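Local structure of toll-receptor-related 2 (Hydra vulgaris, 4W8H) at residues S66-K71 / L91-E96; D6-Y11 / D53-S58; S58-V63 / S84-P89. The protein probably relays Toll-like receptor signals inside the cell through its TIR domain, the part of the protein described here, by docking with other TIR domains. All blocks are in the same frame, centred on the assembly; numbering follows the deposited sequence. Where two conformers were deposited one is given.

How the interactions relate
From the N terminus, strand 5-10 comes first, and interaction 2 closes the first long loop where the end of helix 47-56 and S58 return to it. S58 also opens interaction 3, in which strand 58-65 pairs directly with strand 87-91, the two connected through helix 73-82; the backbone N of I62 also lies 2.8 Å from O of N8, so interactions 2 and 3 reach the same parallel sheet. Interaction 1 joins the loops leaving those same two strands. Its segments alternate with those of interaction 3, so these two cross, whereas interaction 2 closes ahead of interaction 1. F69 links all three, its ring packing on V63 and on the backbone of C10 and Y11.

Interaction 1: residues S66-K71 / L91-E96; sequences SPDFFK and LYRPCE
The guanidinium of R93 lies with one face against CD of P67 while its edge reaches D68, so a proline and a carboxylate hold the same flat group from two directions. CD of P67 sits over the guanidinium centre, 3.7 Å from CZ of R93. The salt bridge is short and nearly straight: NH1 of R93 is 2.8 Å from OD2 of D68, with an angle of 164° at the hydrogen, and meets this oxygen on its anti side. A weak second bond runs from NH2 to the same oxygen. The bend of the arginine at chi3 (57°) swings NE out of line with the preceding chain. NH1 also forms a salt bridge with D15, which is also hydrogen-bonded to OG of S66; S66 OG receives the backbone N-H of F69 at 3.0 Å, an ST motif. SG of C95 approaches the rim of the F70 ring in its plane, 3.8 Å from CE2 of F70, and CB of C95 packs 3.7 Å from CD of P67. The contact lies at the surface, joining the loop between strand 58-65 and helix 73-82 to the loop that leaves strand 87-91.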
loop_
_atom_site.group_PDB
_atom_site.type_symbol
_atom_site.label_atom_id
_atom_site.label_comp_id
_atom_site.label_asym_id
_atom_site.label_seq_id
_atom_site.Cartn_x
_atom_site.Cartn_y
_atom_site.Cartn_z
ATOM N N SER A 66 1.778 -1.174 -10.134
ATOM C CA SER A 66 1.864 -0.486 -11.427
ATOM C C SER A 66 3.183 -0.923 -12.078
ATOM O O SER A 66 4.041 -1.510 -11.402
ATOM C CB SER A 66 1.926 1.017 -11.221
ATOM O OG SER A 66 3.212 1.419 -10.765
ATOM N N PRO A 67 3.398 -0.569 -13.342
ATOM C CA PRO A 67 4.685 -0.922 -13.939
ATOM C C PRO A 67 5.853 -0.310 -13.207
ATOM O O PRO A 67 6.923 -0.924 -13.091
ATOM C CB PRO A 67 4.575 -0.375 -15.370
ATOM C CG PRO A 67 3.083 -0.334 -15.655
ATOM C CD PRO A 67 2.443 -0.014 -14.332
ATOM N N ASP A 68 5.669 0.906 -12.687
ATOM C CA ASP A 68 6.770 1.574 -11.990
ATOM C C ASP A 68 7.032 1.007 -10.595
ATOM O O ASP A 68 8.174 0.975 -10.122
ATOM C CB ASP A 68 6.516 3.061 -11.937
ATOM C CG ASP A 68 6.562 3.676 -13.324
ATOM O OD1 ASP A 68 7.619 3.544 -13.991
ATOM O OD2 ASP A 68 5.546 4.268 -13.754
ATOM N N PHE A 69 5.989 0.504 -9.938
ATOM C CA PHE A 69 6.170 -0.178 -8.651
ATOM C C PHE A 69 7.190 -1.309 -8.780
ATOM O O PHE A 69 8.062 -1.462 -7.938
ATOM C CB PHE A 69 4.854 -0.768 -8.179
ATOM C CG PHE A 69 4.946 -1.411 -6.844
ATOM C CD1 PHE A 69 5.297 -2.742 -6.725
ATOM C CD2 PHE A 69 4.679 -0.698 -5.707
ATOM C CE1 PHE A 69 5.422 -3.335 -5.487
ATOM C CE2 PHE A 69 4.811 -1.298 -4.443
ATOM C CZ PHE A 69 5.200 -2.607 -4.348
ATOM N N PHE A 70 7.039 -2.121 -9.827
ATOM C CA PHE A 70 7.841 -3.340 -10.002
ATOM C C PHE A 70 9.212 -3.087 -10.595
ATOM O O PHE A 70 9.977 -4.039 -10.823
ATOM C CB PHE A 70 7.032 -4.391 -10.779
ATOM C CG PHE A 70 5.869 -4.916 -9.991
ATOM C CD1 PHE A 70 6.075 -5.618 -8.799
ATOM C CD2 PHE A 70 4.579 -4.686 -10.410
ATOM C CE1 PHE A 70 4.996 -6.056 -8.023
ATOM C CE2 PHE A 70 3.522 -5.134 -9.674
ATOM C CZ PHE A 70 3.727 -5.824 -8.457
ATOM N N LYS A 71 9.548 -1.824 -10.821
ATOM C CA LYS A 71 10.908 -1.427 -11.202
ATOM C C LYS A 71 11.597 -0.650 -10.073
ATOM O O LYS A 71 12.725 -0.185 -10.232
ATOM C CB LYS A 71 10.859 -0.533 -12.441
ATOM C CG LYS A 71 10.379 -1.212 -13.696
ATOM C CD LYS A 71 10.195 -0.191 -14.806
ATOM C CE LYS A 71 9.591 -0.810 -16.021
ATOM N NZ LYS A 71 9.418 0.223 -17.067
ATOM N N LEU A 91 -4.356 -2.958 -7.689
ATOM C CA LEU A 91 -3.900 -2.831 -9.075
ATOM C C LEU A 91 -4.295 -1.461 -9.555
ATOM O O LEU A 91 -5.458 -1.225 -9.906
ATOM C CB LEU A 91 -4.446 -3.931 -9.983
ATOM C CG LEU A 91 -3.846 -3.963 -11.396
ATOM C CD1 LEU A 91 -2.411 -4.413 -11.420
ATOM C CD2 LEU A 91 -4.687 -4.836 -12.312
ATOM N N TYR A 92 -3.339 -0.543 -9.521
ATOM C CA TYR A 92 -3.594 0.859 -9.855
ATOM C C TYR A 92 -3.474 1.065 -11.364
ATOM O O TYR A 92 -4.285 1.766 -11.955
ATOM C CB TYR A 92 -2.659 1.781 -9.042
ATOM C CG TYR A 92 -2.651 3.202 -9.532
ATOM C CD1 TYR A 92 -3.824 3.927 -9.694
ATOM C CD2 TYR A 92 -1.450 3.798 -9.910
ATOM C CE1 TYR A 92 -3.780 5.234 -10.219
ATOM C CE2 TYR A 92 -1.405 5.090 -10.418
ATOM C CZ TYR A 92 -2.571 5.777 -10.612
ATOM O OH TYR A 92 -2.479 7.032 -11.138
ATOM N N ARG A 93 -2.412 0.541 -11.945
ATOM C CA ARG A 93 -2.210 0.561 -13.395
ATOM C C ARG A 93 -1.892 -0.845 -13.870
ATOM O O ARG A 93 -1.175 -1.541 -13.180
ATOM C CB ARG A 93 -1.085 1.515 -13.767
ATOM C CG ARG A 93 -1.403 2.982 -13.534
ATOM C CD ARG A 93 -0.092 3.803 -13.327
ATOM N NE ARG A 93 0.799 3.645 -14.444
ATOM C CZ ARG A 93 2.122 3.714 -14.418
ATOM N NH1 ARG A 93 2.801 3.910 -13.273
ATOM N NH2 ARG A 93 2.760 3.557 -15.576
ATOM N N PRO A 94 -2.385 -1.249 -15.061
ATOM C CA PRO A 94 -2.100 -2.605 -15.550
ATOM C C PRO A 94 -0.603 -2.848 -15.678
ATOM O O PRO A 94 0.170 -1.965 -16.045
ATOM C CB PRO A 94 -2.757 -2.636 -16.937
ATOM C CG PRO A 94 -3.846 -1.589 -16.849
ATOM C CD PRO A 94 -3.208 -0.484 -16.020
ATOM N N CYS A 95 -0.185 -4.055 -15.329
ATOM C CA CYS A 95 1.235 -4.385 -15.301
ATOM C C CYS A 95 1.394 -5.892 -15.230
ATOM O O CYS A 95 0.455 -6.624 -14.934
ATOM C CB CYS A 95 1.948 -3.714 -14.130
ATOM S SG CYS A 95 1.286 -4.093 -12.524
ATOM N N GLU A 96 2.621 -6.348 -15.430
ATOM C CA GLU A 96 2.966 -7.734 -15.187
ATOM C C GLU A 96 3.162 -7.913 -13.693
ATOM O O GLU A 96 4.118 -7.401 -13.127
ATOM C CB GLU A 96 4.264 -8.116 -15.902
ATOM C CG GLU A 96 4.605 -9.612 -15.767
ATOM C CD GLU A 96 5.801 -10.034 -16.595
ATOM O OE1 GLU A 96 6.168 -9.298 -17.512
ATOM O OE2 GLU A 96 6.399 -11.099 -16.317
#

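Interaction 2: residues D6-Y11 / D53-S58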
loop_
_atom_site.group_PDB
_atom_site.type_symbol
_atom_site.label_atom_id
_atom_site.label_comp_id
_atom_site.label_asym_id
_atom_site.label_seq_id
_atom_site.Cartn_x
_atom_site.Cartn_y
_atom_site.Cartn_z
ATOM N N ASP A 6 -2.949 2.515 10.942
ATOM C CA ASP A 6 -3.738 1.444 10.334
ATOM C C ASP A 6 -3.056 0.877 9.090
ATOM O O ASP A 6 -3.031 -0.344 8.888
ATOM C CB ASP A 6 -5.114 1.950 9.920
ATOM C CG ASP A 6 -5.915 2.376 11.072
ATOM O OD1 ASP A 6 -6.267 1.469 11.855
ATOM O OD2 ASP A 6 -6.219 3.592 11.212
ATOM N N VAL A 7 -2.485 1.749 8.272
ATOM C CA VAL A 7 -1.876 1.310 7.022
ATOM C C VAL A 7 -0.658 2.113 6.686
ATOM O O VAL A 7 -0.572 3.296 6.996
ATOM C CB VAL A 7 -2.813 1.391 5.802
ATOM C CG1 VAL A 7 -3.893 0.399 5.910
ATOM C CG2 VAL A 7 -3.368 2.779 5.611
ATOM N N ASN A 8 0.287 1.418 6.069
ATOM C CA ASN A 8 1.416 2.014 5.433
ATOM C C ASN A 8 1.212 1.940 3.912
ATOM O O ASN A 8 0.619 1.008 3.422
ATOM C CB ASN A 8 2.623 1.169 5.841
ATOM C CG ASN A 8 3.801 1.430 5.052
ATOM O OD1 ASN A 8 4.130 2.580 4.801
ATOM N ND2 ASN A 8 4.492 0.368 4.635
ATOM N N ILE A 9 1.683 2.944 3.188
ATOM C CA ILE A 9 1.463 2.951 1.735
ATOM C C ILE A 9 2.778 2.776 1.059
ATOM O O ILE A 9 3.671 3.604 1.186
ATOM C CB ILE A 9 0.872 4.276 1.254
ATOM C CG1 ILE A 9 -0.247 4.766 2.183
ATOM C CG2 ILE A 9 0.412 4.145 -0.236
ATOM C CD1 ILE A 9 -1.458 3.945 2.178
ATOM N N CYS A 10 2.878 1.708 0.314
ATOM C CA CYS A 10 4.079 1.415 -0.455
ATOM C C CYS A 10 3.800 1.647 -1.957
ATOM O O CYS A 10 2.888 1.025 -2.517
ATOM C CB CYS A 10 4.485 -0.041 -0.234
ATOM S SG CYS A 10 5.952 -0.490 -1.130
ATOM N N TYR A 11 4.536 2.560 -2.585
ATOM C CA TYR A 11 4.210 3.037 -3.941
ATOM C C TYR A 11 5.454 3.625 -4.579
ATOM O O TYR A 11 6.373 4.066 -3.889
ATOM C CB TYR A 11 3.091 4.096 -3.888
ATOM C CG TYR A 11 3.533 5.421 -3.311
ATOM C CD1 TYR A 11 3.719 5.578 -1.929
ATOM C CD2 TYR A 11 3.848 6.491 -4.123
ATOM C CE1 TYR A 11 4.182 6.745 -1.412
ATOM C CE2 TYR A 11 4.277 7.683 -3.616
ATOM C CZ TYR A 11 4.479 7.804 -2.235
ATOM O OH TYR A 11 4.960 8.996 -1.717
ATOM N N ASP A 53 10.296 0.768 9.988
ATOM C CA ASP A 53 9.436 1.578 10.833
ATOM C C ASP A 53 8.006 1.619 10.285
ATOM O O ASP A 53 7.042 1.462 11.044
ATOM C CB ASP A 53 9.990 2.995 11.025
ATOM C CG ASP A 53 11.054 3.079 12.120
ATOM O OD1 ASP A 53 11.257 2.123 12.918
ATOM O OD2 ASP A 53 11.693 4.143 12.173
ATOM N N ALA A 54 7.864 1.824 9.001
ATOM C CA ALA A 54 6.550 1.897 8.391
ATOM C C ALA A 54 5.834 0.573 8.486
ATOM O O ALA A 54 4.637 0.536 8.784
ATOM C CB ALA A 54 6.693 2.323 6.936
ATOM N N ILE A 55 6.520 -0.532 8.211
ATOM C CA ILE A 55 5.851 -1.838 8.230
ATOM C C ILE A 55 5.477 -2.249 9.641
ATOM O O ILE A 55 4.359 -2.662 9.897
ATOM C CB ILE A 55 6.699 -2.922 7.572
ATOM C CG1 ILE A 55 6.836 -2.684 6.075
ATOM C CG2 ILE A 55 6.125 -4.314 7.851
ATOM C CD1 ILE A 55 7.769 -3.664 5.404
ATOM N N GLU A 56 6.411 -2.147 10.576
ATOM C CA GLU A 56 6.172 -2.690 11.911
ATOM C C GLU A 56 5.247 -1.819 12.749
ATOM O O GLU A 56 4.711 -2.300 13.747
ATOM C CB GLU A 56 7.487 -2.917 12.648
ATOM C CG GLU A 56 8.391 -3.934 11.951
ATOM C CD GLU A 56 7.762 -5.311 11.827
ATOM O OE1 GLU A 56 7.130 -5.776 12.790
ATOM O OE2 GLU A 56 7.861 -5.922 10.736
ATOM N N ASN A 57 5.095 -0.544 12.401
ATOM C CA ASN A 57 4.189 0.312 13.115
ATOM C C ASN A 57 2.821 0.504 12.451
ATOM O O ASN A 57 2.051 1.370 12.867
ATOM C CB ASN A 57 4.853 1.640 13.347
ATOM C CG ASN A 57 5.950 1.531 14.384
ATOM O OD1 ASN A 57 5.678 1.193 15.558
ATOM N ND2 ASN A 57 7.180 1.791 13.984
ATOM N N SER A 58 2.524 -0.339 11.483
ATOM C CA SER A 58 1.261 -0.319 10.749
ATOM C C SER A 58 0.617 -1.697 10.792
ATOM O O SER A 58 1.311 -2.689 10.766
ATOM C CB SER A 58 1.538 0.065 9.286
ATOM O OG SER A 58 2.085 1.375 9.160
#
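N8 carries CG anti to its backbone N (chi1 166°), and S58 holds OG anti to its carbonyl carbon (chi1 -63°), which brings the asparagine amide against A54 and the serine hydroxyl beside CB of N8. The amide oxygen does the closest touching: OD1 of N8 is 3.3 Å from CB of A54, while ND2 of N8 lies 3.7 Å from the same methyl and approaches CG1 of I55 at 4.1 Å. At the strand end of the contact, OG of S58, in one of its two conformers, lies 3.4 Å from CB of N8. That hydroxyl is turned back to the end of the preceding helix, donating to O of A54 at 2.7 Å, in the carbonyl plane. In the flavodoxin-like fold of the TIR domain, this is where helix 47-56 packs on the parallel sheet and leads through N57 into the next strand, 58-65, which lies beside strand 5-10. ND2 of N57, just past the helix, bonds to O of D53 at 3.0 Å, which also accepts the backbone N-H of N57. The amide nitrogen of N8 makes a weak hydrogen bond to OG1 of T61, and F35 of strand 34-35 touches both N8 and A54.

Interaction 3: residues S58-V63 / S84-P89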
loop_
_atom_site.group_PDB
_atom_site.type_symbol
_atom_site.label_atom_id
_atom_site.label_comp_id
_atom_site.label_asym_id
_atom_site.label_seq_id
_atom_site.Cartn_x
_atom_site.Cartn_y
_atom_site.Cartn_z
ATOM N N SER A 58 2.524 -0.339 11.483
ATOM C CA SER A 58 1.261 -0.319 10.749
ATOM C C SER A 58 0.617 -1.697 10.792
ATOM O O SER A 58 1.311 -2.689 10.766
ATOM C CB SER A 58 1.538 0.065 9.286
ATOM O OG SER A 58 2.085 1.375 9.160
ATOM N N ASN A 59 -0.710 -1.741 10.778
ATOM C CA ASN A 59 -1.380 -3.017 10.788
ATOM C C ASN A 59 -1.224 -3.743 9.485
ATOM O O ASN A 59 -1.096 -4.946 9.482
ATOM C CB ASN A 59 -2.866 -2.861 11.094
ATOM C CG ASN A 59 -3.129 -2.414 12.499
ATOM O OD1 ASN A 59 -2.390 -2.765 13.433
ATOM N ND2 ASN A 59 -4.209 -1.654 12.684
ATOM N N ARG A 60 -1.291 -3.024 8.375
ATOM C CA ARG A 60 -1.137 -3.622 7.068
ATOM C C ARG A 60 -0.439 -2.654 6.132
ATOM O O ARG A 60 -0.425 -1.448 6.382
ATOM C CB ARG A 60 -2.509 -3.957 6.494
ATOM C CG ARG A 60 -3.297 -4.954 7.348
ATOM C CD ARG A 60 -4.518 -5.482 6.592
ATOM N NE ARG A 60 -5.432 -6.316 7.381
ATOM C CZ ARG A 60 -6.449 -5.849 8.092
ATOM N NH1 ARG A 60 -6.653 -4.539 8.170
ATOM N NH2 ARG A 60 -7.272 -6.684 8.719
ATOM N N THR A 61 0.110 -3.170 5.027
ATOM C CA THR A 61 0.770 -2.360 4.000
ATOM C C THR A 61 -0.024 -2.447 2.712
ATOM O O THR A 61 -0.243 -3.538 2.190
ATOM C CB THR A 61 2.217 -2.824 3.733
ATOM O OG1 THR A 61 3.025 -2.578 4.899
ATOM C CG2 THR A 61 2.846 -2.065 2.599
ATOM N N ILE A 62 -0.473 -1.300 2.245
ATOM C CA ILE A 62 -1.048 -1.203 0.925
ATOM C C ILE A 62 0.066 -1.164 -0.088
ATOM O O ILE A 62 1.002 -0.376 0.051
ATOM C CB ILE A 62 -1.916 0.093 0.814
ATOM C CG1 ILE A 62 -3.142 -0.014 1.723
ATOM C CG2 ILE A 62 -2.317 0.344 -0.610
ATOM C CD1 ILE A 62 -3.935 1.287 1.801
ATOM N N VAL A 63 -0.030 -2.007 -1.101
ATOM C CA VAL A 63 0.923 -2.111 -2.181
ATOM C C VAL A 63 0.258 -1.539 -3.463
ATOM O O VAL A 63 -0.717 -2.119 -3.919
ATOM C CB VAL A 63 1.255 -3.629 -2.321
ATOM C CG1 VAL A 63 2.056 -3.912 -3.577
ATOM C CG2 VAL A 63 1.976 -4.155 -1.041
ATOM N N SER A 84 5.650 -11.027 4.814
ATOM C CA SER A 84 5.695 -11.685 6.131
ATOM C C SER A 84 4.706 -11.093 7.133
ATOM O O SER A 84 4.641 -11.505 8.301
ATOM C CB SER A 84 7.140 -11.694 6.662
ATOM O OG SER A 84 7.599 -10.432 7.113
ATOM N N HIS A 85 3.920 -10.135 6.654
ATOM C CA HIS A 85 2.889 -9.535 7.441
ATOM C C HIS A 85 1.622 -9.547 6.616
ATOM O O HIS A 85 1.332 -10.516 5.922
ATOM C CB HIS A 85 3.320 -8.125 7.811
ATOM C CG HIS A 85 4.436 -8.089 8.791
ATOM N ND1 HIS A 85 4.331 -8.643 10.045
ATOM C CD2 HIS A 85 5.667 -7.545 8.715
ATOM C CE1 HIS A 85 5.463 -8.463 10.698
ATOM N NE2 HIS A 85 6.288 -7.787 9.918
ATOM N N GLN A 86 0.891 -8.459 6.617
ATOM C CA GLN A 86 -0.348 -8.406 5.857
ATOM C C GLN A 86 -0.255 -7.286 4.866
ATOM O O GLN A 86 0.200 -6.183 5.216
ATOM C CB GLN A 86 -1.501 -8.144 6.791
ATOM C CG GLN A 86 -1.661 -9.129 7.923
ATOM C CD GLN A 86 -2.859 -8.769 8.723
ATOM O OE1 GLN A 86 -3.995 -8.951 8.276
ATOM N NE2 GLN A 86 -2.628 -8.250 9.941
ATOM N N ILE A 87 -0.658 -7.588 3.632
ATOM C CA ILE A 87 -0.686 -6.559 2.600
ATOM C C ILE A 87 -2.076 -6.463 1.978
ATOM O O ILE A 87 -2.854 -7.431 2.021
ATOM C CB ILE A 87 0.377 -6.767 1.516
ATOM C CG1 ILE A 87 0.158 -8.053 0.733
ATOM C CG2 ILE A 87 1.804 -6.755 2.088
ATOM C CD1 ILE A 87 1.033 -8.131 -0.545
ATOM N N ILE A 88 -2.347 -5.286 1.425
ATOM C CA ILE A 88 -3.542 -5.031 0.621
ATOM C C ILE A 88 -3.075 -4.594 -0.745
ATOM O O ILE A 88 -2.657 -3.446 -0.910
ATOM C CB ILE A 88 -4.421 -3.929 1.243
ATOM C CG1 ILE A 88 -4.865 -4.305 2.647
ATOM C CG2 ILE A 88 -5.622 -3.685 0.335
ATOM C CD1 ILE A 88 -5.536 -3.184 3.366
ATOM N N PRO A 89 -3.048 -5.502 -1.728
ATOM C CA PRO A 89 -2.594 -5.103 -3.061
ATOM C C PRO A 89 -3.720 -4.386 -3.815
ATOM O O PRO A 89 -4.882 -4.837 -3.819
ATOM C CB PRO A 89 -2.307 -6.428 -3.751
ATOM C CG PRO A 89 -2.547 -7.549 -2.735
ATOM C CD PRO A 89 -3.337 -6.945 -1.642
HETATM O O HOH W 1 2.772 -5.183 6.217
#
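T61 and Q86 meet through the backbone, N of T61 donating to O of Q86 at 3.0 Å, the first rung of a parallel ladder in a beta-alpha-beta unit connected by helix 73-82. N of I88 then gives its hydrogen to O of T61 at 2.8 Å, and N of V63 to O of I88 at 3.0 Å. CG1 of I62 packs 4.1 Å from CB of I88, and on the other face CG2 of V63, in one of its two conformers, lies 4.0 Å from CB of I87. A water bridges O of Q86 and OG1 of T61. Before the ladder, R60, extended from CG to NE, crosses Q86 at a slant, and its NE donates to OE1 of Q86 at 3.1 Å from above the amide plane. OE1 of Q86 and NH2 of R60 also bond to the backbone of a bound peptide. NH1 and NH2 of R60 bond to the backbone oxygens of I126 and N128, and helix 115-127 packs on I88. An alanine in place of R60 would probably leave OE1 of Q86 and the I126 and N128 carbonyls without these donors. Met largely by neutral oxygens, the positive group is probably fixed in rotation, its charge spread over their dipoles.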